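PDB 5ZIG: cellobiose 2-epimerase from Spirochaeta thermophila DSM 6192, which probably catalyses the reversible epimerization of cellobiose to 4-O-beta-D-glucopyranosyl-D-mannose, inverting the configuration at C2 of the reducing-end sugar. Local coordinates for residues E81-A86 with A130-A135; E140-A145 with R206-P211; L195-A200 with E218-I223. One frame throughout, in Å; residues are numbered along the deposited sequence.

Contact 1: residues E81-A86 with A130-A135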
loop_
_atom_site.group_PDB
_atom_site.type_symbol
_atom_site.label_atom_id
_atom_site.label_comp_id
_atom_site.label_asym_id
_atom_site.label_seq_id
_atom_site.Cartn_x
_atom_site.Cartn_y
_atom_site.Cartn_z
ATOM N N GLU A 81 14.178 12.371 -11.753
ATOM C CA GLU A 81 13.604 13.709 -11.896
ATOM C C GLU A 81 12.186 13.776 -11.338
ATOM O O GLU A 81 11.848 14.683 -10.562
ATOM C CB GLU A 81 13.629 14.128 -13.372
ATOM C CG GLU A 81 15.036 14.427 -13.867
ATOM C CD GLU A 81 15.195 14.306 -15.373
ATOM O OE1 GLU A 81 14.260 13.817 -16.054
ATOM O OE2 GLU A 81 16.273 14.697 -15.874
ATOM N N ALA A 82 11.329 12.844 -11.749
ATOM C CA ALA A 82 9.974 12.808 -11.212
ATOM C C ALA A 82 9.997 12.602 -9.708
ATOM O O ALA A 82 9.237 13.243 -8.975
ATOM C CB ALA A 82 9.157 11.709 -11.900
ATOM N N ALA A 83 10.876 11.719 -9.227
ATOM C CA ALA A 83 11.011 11.539 -7.789
ATOM C C ALA A 83 11.391 12.858 -7.119
ATOM O O ALA A 83 10.768 13.264 -6.136
ATOM C CB ALA A 83 12.033 10.448 -7.488
ATOM N N GLY A 84 12.411 13.536 -7.649
ATOM C CA GLY A 84 12.779 14.841 -7.121
ATOM C C GLY A 84 11.624 15.821 -7.152
ATOM O O GLY A 84 11.445 16.612 -6.221
ATOM N N ASN A 85 10.817 15.777 -8.221
ATOM C CA ASN A 85 9.645 16.642 -8.292
ATOM C C ASN A 85 8.680 16.316 -7.171
ATOM O O ASN A 85 8.190 17.210 -6.472
ATOM C CB ASN A 85 8.946 16.513 -9.648
ATOM C CG ASN A 85 7.635 17.292 -9.700
ATOM O OD1 ASN A 85 7.499 18.351 -9.075
ATOM N ND2 ASN A 85 6.664 16.773 -10.435
ATOM N N ALA A 86 8.376 15.031 -6.992
ATOM C CA ALA A 86 7.468 14.661 -5.919
ATOM C C ALA A 86 8.071 14.978 -4.560
ATOM O O ALA A 86 7.345 15.326 -3.620
ATOM C CB ALA A 86 7.109 13.184 -6.020
ATOM N N ALA A 130 12.103 7.212 2.853
ATOM C CA ALA A 130 13.140 6.196 2.940
ATOM C C ALA A 130 13.501 5.677 1.553
ATOM O O ALA A 130 14.685 5.552 1.216
ATOM C CB ALA A 130 12.669 5.058 3.852
ATOM N N ALA A 131 12.488 5.422 0.719
ATOM C CA ALA A 131 12.748 5.008 -0.653
ATOM C C ALA A 131 13.535 6.072 -1.400
ATOM O O ALA A 131 14.497 5.759 -2.112
ATOM C CB ALA A 131 11.427 4.707 -1.357
ATOM N N TYR A 132 13.153 7.346 -1.223
ATOM C CA TYR A 132 13.838 8.430 -1.915
ATOM C C TYR A 132 15.289 8.523 -1.480
ATOM O O TYR A 132 16.180 8.759 -2.303
ATOM C CB TYR A 132 13.130 9.762 -1.660
ATOM C CG TYR A 132 13.737 10.890 -2.463
ATOM C CD1 TYR A 132 13.783 10.800 -3.836
ATOM C CD2 TYR A 132 14.309 12.011 -1.857
ATOM C CE1 TYR A 132 14.345 11.770 -4.598
ATOM C CE2 TYR A 132 14.880 13.030 -2.639
ATOM C CZ TYR A 132 14.882 12.884 -4.020
ATOM O OH TYR A 132 15.412 13.823 -4.879
ATOM N N HIS A 133 15.541 8.367 -0.184
ATOM C CA HIS A 133 16.911 8.416 0.315
ATOM C C HIS A 133 17.771 7.348 -0.358
ATOM O O HIS A 133 18.846 7.648 -0.897
ATOM C CB HIS A 133 16.910 8.258 1.835
ATOM C CG HIS A 133 18.268 8.025 2.410
ATOM N ND1 HIS A 133 19.152 9.051 2.654
ATOM C CD2 HIS A 133 18.901 6.886 2.775
ATOM C CE1 HIS A 133 20.272 8.554 3.150
ATOM N NE2 HIS A 133 20.143 7.244 3.242
ATOM N N THR A 134 17.278 6.104 -0.383
ATOM C CA THR A 134 17.976 5.018 -1.071
ATOM C C THR A 134 18.233 5.350 -2.539
ATOM O O THR A 134 19.342 5.146 -3.044
ATOM C CB THR A 134 17.168 3.714 -0.958
ATOM O OG1 THR A 134 16.951 3.399 0.421
ATOM C CG2 THR A 134 17.926 2.548 -1.592
ATOM N N ALA A 135 17.231 5.872 -3.246
ATOM C CA ALA A 135 17.402 6.049 -4.685
ATOM C C ALA A 135 18.241 7.273 -5.033
ATOM O O ALA A 135 18.944 7.264 -6.052
ATOM C CB ALA A 135 16.041 6.134 -5.376
#
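Apolar packing between A83 and the ring of Y132 carries much of this buried contact. The methyl of A83 points at the facing helix and meets the phenol obliquely, at its CE1 and CD1 carbons, with A83 CB 3.9 Å from Y132 CE1 and 4.1 Å from Y132 CD1. Y132 reaches across because CG stands anti to the backbone N (chi1 -175°), which carries the ring out from helix 119-136 toward helix 77-94. The two helices fit the (alpha/alpha)6 barrel of the N-acylglucosamine 2-epimerase family, one from the outer and one from the inner layer, and A83 and Y132 lie 7.2 Å apart at their CA atoms.

The phenol's far end meets backbone: Y132 OH rests 3.6 Å from G84 CA in van der Waals contact, while Y132 CE1 passes 4.0 Å from G84 N. No hydrogen bond links the segments. Stacking continues the packing outside them, since the Y132 ring also stacks with Y87. An alanine in place of Y132 is likely to open a gap between the helices, leaving A83 and G84 without their aromatic neighbour. Within 130-135, T134 OG1 donates to A130 O (3.2 Å), which also accepts from T134 N on the opposite face of its plane.

Contact 2: residues E140-A145 with R206-P211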
loop_
_atom_site.group_PDB
_atom_site.type_symbol
_atom_site.label_atom_id
_atom_site.label_comp_id
_atom_site.label_asym_id
_atom_site.label_seq_id
_atom_site.Cartn_x
_atom_site.Cartn_y
_atom_site.Cartn_z
ATOM N N GLU A 140 18.818 14.748 3.562
ATOM C CA GLU A 140 17.744 15.467 4.243
ATOM C C GLU A 140 16.439 14.667 4.252
ATOM O O GLU A 140 15.675 14.737 5.226
ATOM C CB GLU A 140 17.547 16.838 3.586
ATOM C CG GLU A 140 16.189 17.460 3.827
ATOM C CD GLU A 140 15.911 18.612 2.882
ATOM O OE1 GLU A 140 16.613 19.643 2.983
ATOM O OE2 GLU A 140 14.998 18.479 2.032
ATOM N N ALA A 141 16.181 13.887 3.190
ATOM C CA ALA A 141 14.980 13.055 3.139
ATOM C C ALA A 141 14.950 12.043 4.282
ATOM O O ALA A 141 13.887 11.782 4.856
ATOM C CB ALA A 141 14.885 12.327 1.792
ATOM N N LEU A 142 16.101 11.435 4.605
ATOM C CA LEU A 142 16.133 10.494 5.722
ATOM C C LEU A 142 15.950 11.214 7.056
ATOM O O LEU A 142 15.261 10.711 7.951
ATOM C CB LEU A 142 17.436 9.683 5.714
ATOM C CG LEU A 142 17.463 8.435 6.617
ATOM C CD1 LEU A 142 16.519 7.359 6.094
ATOM C CD2 LEU A 142 18.872 7.887 6.750
ATOM N N THR A 143 16.539 12.399 7.209
ATOM C CA THR A 143 16.316 13.149 8.444
ATOM C C THR A 143 14.835 13.472 8.629
ATOM O O THR A 143 14.298 13.351 9.738
ATOM C CB THR A 143 17.175 14.409 8.446
ATOM O OG1 THR A 143 18.555 14.015 8.468
ATOM C CG2 THR A 143 16.887 15.256 9.676
ATOM N N LEU A 144 14.143 13.815 7.535
ATOM C CA LEU A 144 12.716 14.090 7.638
ATOM C C LEU A 144 11.925 12.832 7.975
ATOM O O LEU A 144 10.966 12.884 8.754
ATOM C CB LEU A 144 12.211 14.727 6.346
ATOM C CG LEU A 144 12.476 16.234 6.327
ATOM C CD1 LEU A 144 12.382 16.786 4.920
ATOM C CD2 LEU A 144 11.471 16.917 7.228
ATOM N N ALA A 145 12.289 11.695 7.397
ATOM C CA ALA A 145 11.603 10.465 7.781
ATOM C C ALA A 145 11.788 10.194 9.271
ATOM O O ALA A 145 10.868 9.724 9.946
ATOM C CB ALA A 145 12.107 9.295 6.936
ATOM N N ARG A 206 14.607 -1.571 7.091
ATOM C CA ARG A 206 15.469 -2.082 6.031
ATOM C C ARG A 206 16.517 -1.052 5.640
ATOM O O ARG A 206 17.681 -1.392 5.400
ATOM C CB ARG A 206 14.644 -2.476 4.805
ATOM C CG ARG A 206 15.532 -2.928 3.640
ATOM C CD ARG A 206 14.715 -3.365 2.399
ATOM N NE ARG A 206 14.229 -4.727 2.559
ATOM C CZ ARG A 206 12.987 -5.048 2.889
ATOM N NH1 ARG A 206 12.082 -4.095 3.083
ATOM N NH2 ARG A 206 12.650 -6.328 3.012
ATOM N N THR A 207 16.123 0.220 5.574
ATOM C CA THR A 207 17.016 1.286 5.132
ATOM C C THR A 207 18.076 1.618 6.187
ATOM O O THR A 207 19.202 1.981 5.833
ATOM C CB THR A 207 16.175 2.537 4.789
ATOM O OG1 THR A 207 15.066 2.173 3.936
ATOM C CG2 THR A 207 17.013 3.643 4.125
ATOM N N THR A 208 17.758 1.482 7.482
ATOM C CA THR A 208 18.637 1.981 8.540
ATOM C C THR A 208 19.049 0.957 9.595
ATOM O O THR A 208 20.052 1.186 10.275
ATOM C CB THR A 208 17.981 3.160 9.287
ATOM O OG1 THR A 208 16.843 2.678 10.015
ATOM C CG2 THR A 208 17.542 4.269 8.341
ATOM N N LYS A 209 18.296 -0.125 9.791
ATOM C CA LYS A 209 18.603 -1.126 10.817
ATOM C C LYS A 209 18.648 -0.509 12.209
ATOM O O LYS A 209 19.352 -0.995 13.103
ATOM C CB LYS A 209 19.920 -1.859 10.518
ATOM C CG LYS A 209 19.781 -3.047 9.574
ATOM C CD LYS A 209 19.675 -2.602 8.125
ATOM C CE LYS A 209 20.822 -1.663 7.745
ATOM N NZ LYS A 209 20.814 -1.266 6.299
ATOM N N GLU A 210 17.910 0.574 12.395
ATOM C CA GLU A 210 17.849 1.197 13.700
ATOM C C GLU A 210 16.975 0.325 14.597
ATOM O O GLU A 210 15.859 -0.034 14.202
ATOM C CB GLU A 210 17.321 2.627 13.577
ATOM C CG GLU A 210 17.010 3.349 14.894
ATOM C CD GLU A 210 18.149 3.296 15.899
ATOM O OE1 GLU A 210 19.293 3.659 15.532
ATOM O OE2 GLU A 210 17.887 2.887 17.054
ATOM N N PRO A 211 17.482 -0.122 15.751
ATOM C CA PRO A 211 16.691 -1.027 16.606
ATOM C C PRO A 211 15.385 -0.425 17.124
ATOM O O PRO A 211 14.464 -1.182 17.471
ATOM C CB PRO A 211 17.655 -1.346 17.764
ATOM C CG PRO A 211 19.020 -1.160 17.180
ATOM C CD PRO A 211 18.884 -0.019 16.192
#
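The backbones of 140-145 and 206-211 keep well apart, L142 and T207 coming nearest with their CA atoms 9.3 Å from each other. In the (alpha/alpha)6 barrel expected of this family, helix 139-156 belongs to the outer layer and helix 191-208 to the inner layer, and the contact joins the first of these to the C-terminal end of the second near the protein surface. L142 spans the distance. Its CG is anti to the backbone N (chi1 -166°), so that the forked end extends toward the helix terminus and both methyls face T208. T208 CG2 sits 4.0 Å from L142 CD1 and 4.2 Å from L142 CD2, the two side chains lying antiparallel and passing alongside one another. L142 CD1 also approaches T207 CG2, at 4.2 Å. Both threonines thus present methyls to the leucine, while their hydroxyls serve their own helix: T207 OG1 bonds to T203 O and T208 OG1 to L204 O.

Beyond T208 the helix stops, and K209 takes a positive phi of 58°. The lysine folds back, K209 NZ bonding to R206 O at 3.3 Å. E210 then opens the next helix as its N-cap, with E210 OE2 accepting from R212 N. The backbone N of the same residue, E210 N, makes a weak hydrogen bond to T208 OG1, 3.4 Å long.

Contact 3: residues L195-A200 with E218-I223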
loop_
_atom_site.group_PDB
_atom_site.type_symbol
_atom_site.label_atom_id
_atom_site.label_comp_id
_atom_site.label_asym_id
_atom_site.label_seq_id
_atom_site.Cartn_x
_atom_site.Cartn_y
_atom_site.Cartn_z
ATOM N N LEU A 195 -1.791 -0.942 9.566
ATOM C CA LEU A 195 -1.074 -1.735 8.570
ATOM C C LEU A 195 -0.066 -0.878 7.831
ATOM O O LEU A 195 1.047 -1.319 7.528
ATOM C CB LEU A 195 -2.056 -2.372 7.581
ATOM C CG LEU A 195 -1.441 -3.187 6.427
ATOM C CD1 LEU A 195 -0.834 -4.431 7.016
ATOM C CD2 LEU A 195 -2.457 -3.593 5.361
ATOM N N HIS A 196 -0.417 0.358 7.506
ATOM C CA HIS A 196 0.537 1.112 6.709
ATOM C C HIS A 196 1.633 1.734 7.555
ATOM O O HIS A 196 2.696 2.074 7.022
ATOM C CB HIS A 196 -0.216 2.122 5.843
ATOM C CG HIS A 196 -0.931 1.456 4.707
ATOM N ND1 HIS A 196 -0.297 1.127 3.526
ATOM C CD2 HIS A 196 -2.200 0.994 4.594
ATOM C CE1 HIS A 196 -1.157 0.531 2.720
ATOM N NE2 HIS A 196 -2.314 0.425 3.349
ATOM N N ILE A 197 1.431 1.825 8.864
ATOM C CA ILE A 197 2.550 2.200 9.716
ATOM C C ILE A 197 3.560 1.064 9.770
ATOM O O ILE A 197 4.774 1.272 9.634
ATOM C CB ILE A 197 2.065 2.592 11.118
ATOM C CG1 ILE A 197 1.379 3.956 11.069
ATOM C CG2 ILE A 197 3.257 2.651 12.067
ATOM C CD1 ILE A 197 0.272 4.117 12.107
ATOM N N LEU A 198 3.074 -0.160 9.955
ATOM C CA LEU A 198 3.948 -1.318 9.829
ATOM C C LEU A 198 4.698 -1.274 8.503
ATOM O O LEU A 198 5.925 -1.440 8.457
ATOM C CB LEU A 198 3.119 -2.596 9.961
ATOM C CG LEU A 198 3.873 -3.893 9.700
ATOM C CD1 LEU A 198 4.801 -4.239 10.856
ATOM C CD2 LEU A 198 2.903 -5.041 9.410
ATOM N N GLU A 199 3.973 -0.981 7.417
ATOM C CA GLU A 199 4.571 -0.996 6.084
ATOM C C GLU A 199 5.725 -0.012 5.991
ATOM O O GLU A 199 6.823 -0.356 5.517
ATOM C CB GLU A 199 3.494 -0.692 5.039
ATOM C CG GLU A 199 3.998 -0.313 3.659
ATOM C CD GLU A 199 2.875 0.215 2.773
ATOM O OE1 GLU A 199 2.334 1.312 3.047
ATOM O OE2 GLU A 199 2.506 -0.485 1.818
ATOM N N ALA A 200 5.497 1.215 6.466
ATOM C CA ALA A 200 6.547 2.224 6.523
ATOM C C ALA A 200 7.737 1.743 7.336
ATOM O O ALA A 200 8.890 1.947 6.943
ATOM C CB ALA A 200 5.989 3.522 7.133
ATOM N N GLU A 218 7.951 -4.935 16.326
ATOM C CA GLU A 218 7.496 -5.951 17.270
ATOM C C GLU A 218 6.153 -5.575 17.878
ATOM O O GLU A 218 5.199 -6.356 17.833
ATOM C CB GLU A 218 8.536 -6.133 18.378
ATOM C CG GLU A 218 9.940 -6.545 17.900
ATOM C CD GLU A 218 10.865 -6.930 19.061
ATOM O OE1 GLU A 218 11.038 -6.090 19.969
ATOM O OE2 GLU A 218 11.455 -8.029 19.053
ATOM N N HIS A 219 6.071 -4.366 18.455
ATOM C CA HIS A 219 4.809 -3.892 19.010
ATOM C C HIS A 219 3.670 -4.069 18.006
ATOM O O HIS A 219 2.605 -4.601 18.338
ATOM C CB HIS A 219 4.926 -2.419 19.398
ATOM C CG HIS A 219 3.655 -1.847 19.936
ATOM N ND1 HIS A 219 3.007 -2.377 21.032
ATOM C CD2 HIS A 219 2.918 -0.785 19.541
ATOM C CE1 HIS A 219 1.924 -1.662 21.290
ATOM N NE2 HIS A 219 1.847 -0.690 20.399
ATOM N N LEU A 220 3.890 -3.626 16.763
ATOM C CA LEU A 220 2.842 -3.696 15.740
ATOM C C LEU A 220 2.431 -5.138 15.465
ATOM O O LEU A 220 1.241 -5.429 15.281
ATOM C CB LEU A 220 3.317 -3.001 14.458
ATOM C CG LEU A 220 3.157 -1.475 14.512
ATOM C CD1 LEU A 220 3.997 -0.747 13.487
ATOM C CD2 LEU A 220 1.684 -1.089 14.387
ATOM N N ILE A 221 3.399 -6.059 15.448
ATOM C CA ILE A 221 3.071 -7.460 15.183
ATOM C C ILE A 221 2.157 -8.004 16.275
ATOM O O ILE A 221 1.182 -8.711 15.989
ATOM C CB ILE A 221 4.356 -8.302 15.025
ATOM C CG1 ILE A 221 5.043 -7.957 13.703
ATOM C CG2 ILE A 221 4.019 -9.774 14.992
ATOM C CD1 ILE A 221 6.499 -7.669 13.801
ATOM N N LEU A 222 2.435 -7.654 17.536
ATOM C CA LEU A 222 1.581 -8.112 18.629
ATOM C C LEU A 222 0.176 -7.526 18.542
ATOM O O LEU A 222 -0.794 -8.191 18.921
ATOM C CB LEU A 222 2.212 -7.763 19.985
ATOM C CG LEU A 222 3.424 -8.596 20.425
ATOM C CD1 LEU A 222 4.155 -7.882 21.535
ATOM C CD2 LEU A 222 3.007 -9.990 20.878
ATOM N N ILE A 223 0.046 -6.280 18.073
ATOM C CA ILE A 223 -1.275 -5.695 17.870
ATOM C C ILE A 223 -2.043 -6.508 16.833
ATOM O O ILE A 223 -3.217 -6.862 17.025
ATOM C CB ILE A 223 -1.142 -4.221 17.437
ATOM C CG1 ILE A 223 -0.422 -3.400 18.499
ATOM C CG2 ILE A 223 -2.500 -3.626 17.064
ATOM C CD1 ILE A 223 -1.141 -3.349 19.819
#
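L220 meets two neighbouring residues of the facing helix, I197 and L198, in two different attitudes. The side chains of I197 and L220 lie roughly perpendicular, and L220 CD1 touches I197 CG2 at 3.8 Å. Against L198, L220 runs alongside in the opposite direction: L220 CD1 lies 4.1 Å from L198 CB, and L198 CD1 returns the contact at 4.1 Å from L220 CB. The same L220 methyl presses onto the helix backbone, 3.7 Å from L198 N. With CG anti to its backbone N (chi1 174°), L198 turns its CD1 branch to L220, and I197 CG2 is likewise anti to N, which turns that methyl toward the leucine. No hydrogen bond crosses between the segments; the side chains that meet are apolar and all three touching residues are buried. Y164, from a loop, packs on both I197 and L220, while L261 and S264 of helix 251-269 touch L198.

Polar groups lie on another side of 195-200. H196 ND1 donates to E199 OE1 (2.7 Å, 169°), the oxygen lying at the ring edge in its plane, although the donor stands above the carboxylate plane. E199 OE2 is held by R388 in a salt bridge and by the hydroxyl of Y384. Consecutive antiparallel helices 191-208 and 211-228, joined by a short turn and packed through such leucines, form a helical hairpin of the (alpha/alpha)6 barrel.

Contacts 1 and 2 adjoin, their centres about 14 Å apart, and meet through consecutive helices: H133 ND1 lies 3.6 Å from L142 CB, and Y132 CD2 3.7 Å from A141 CB. Contacts 2 and 3 share helix 191-208, contact 2 using its C-terminal end and contact 3 its middle, with centres about 17 Å apart; those of contacts 1 and 3 are about 24 Å apart. Neither pair touches, the nearest atoms being about 6 Å apart. Contact 3 is the most central, about 13 Å from the chain centre, against about 17 and 19 Å for contacts 1 and 2. In this family the sugar-binding cavity is lined by inner-layer helices, which all three contacts pack against outer-layer ones.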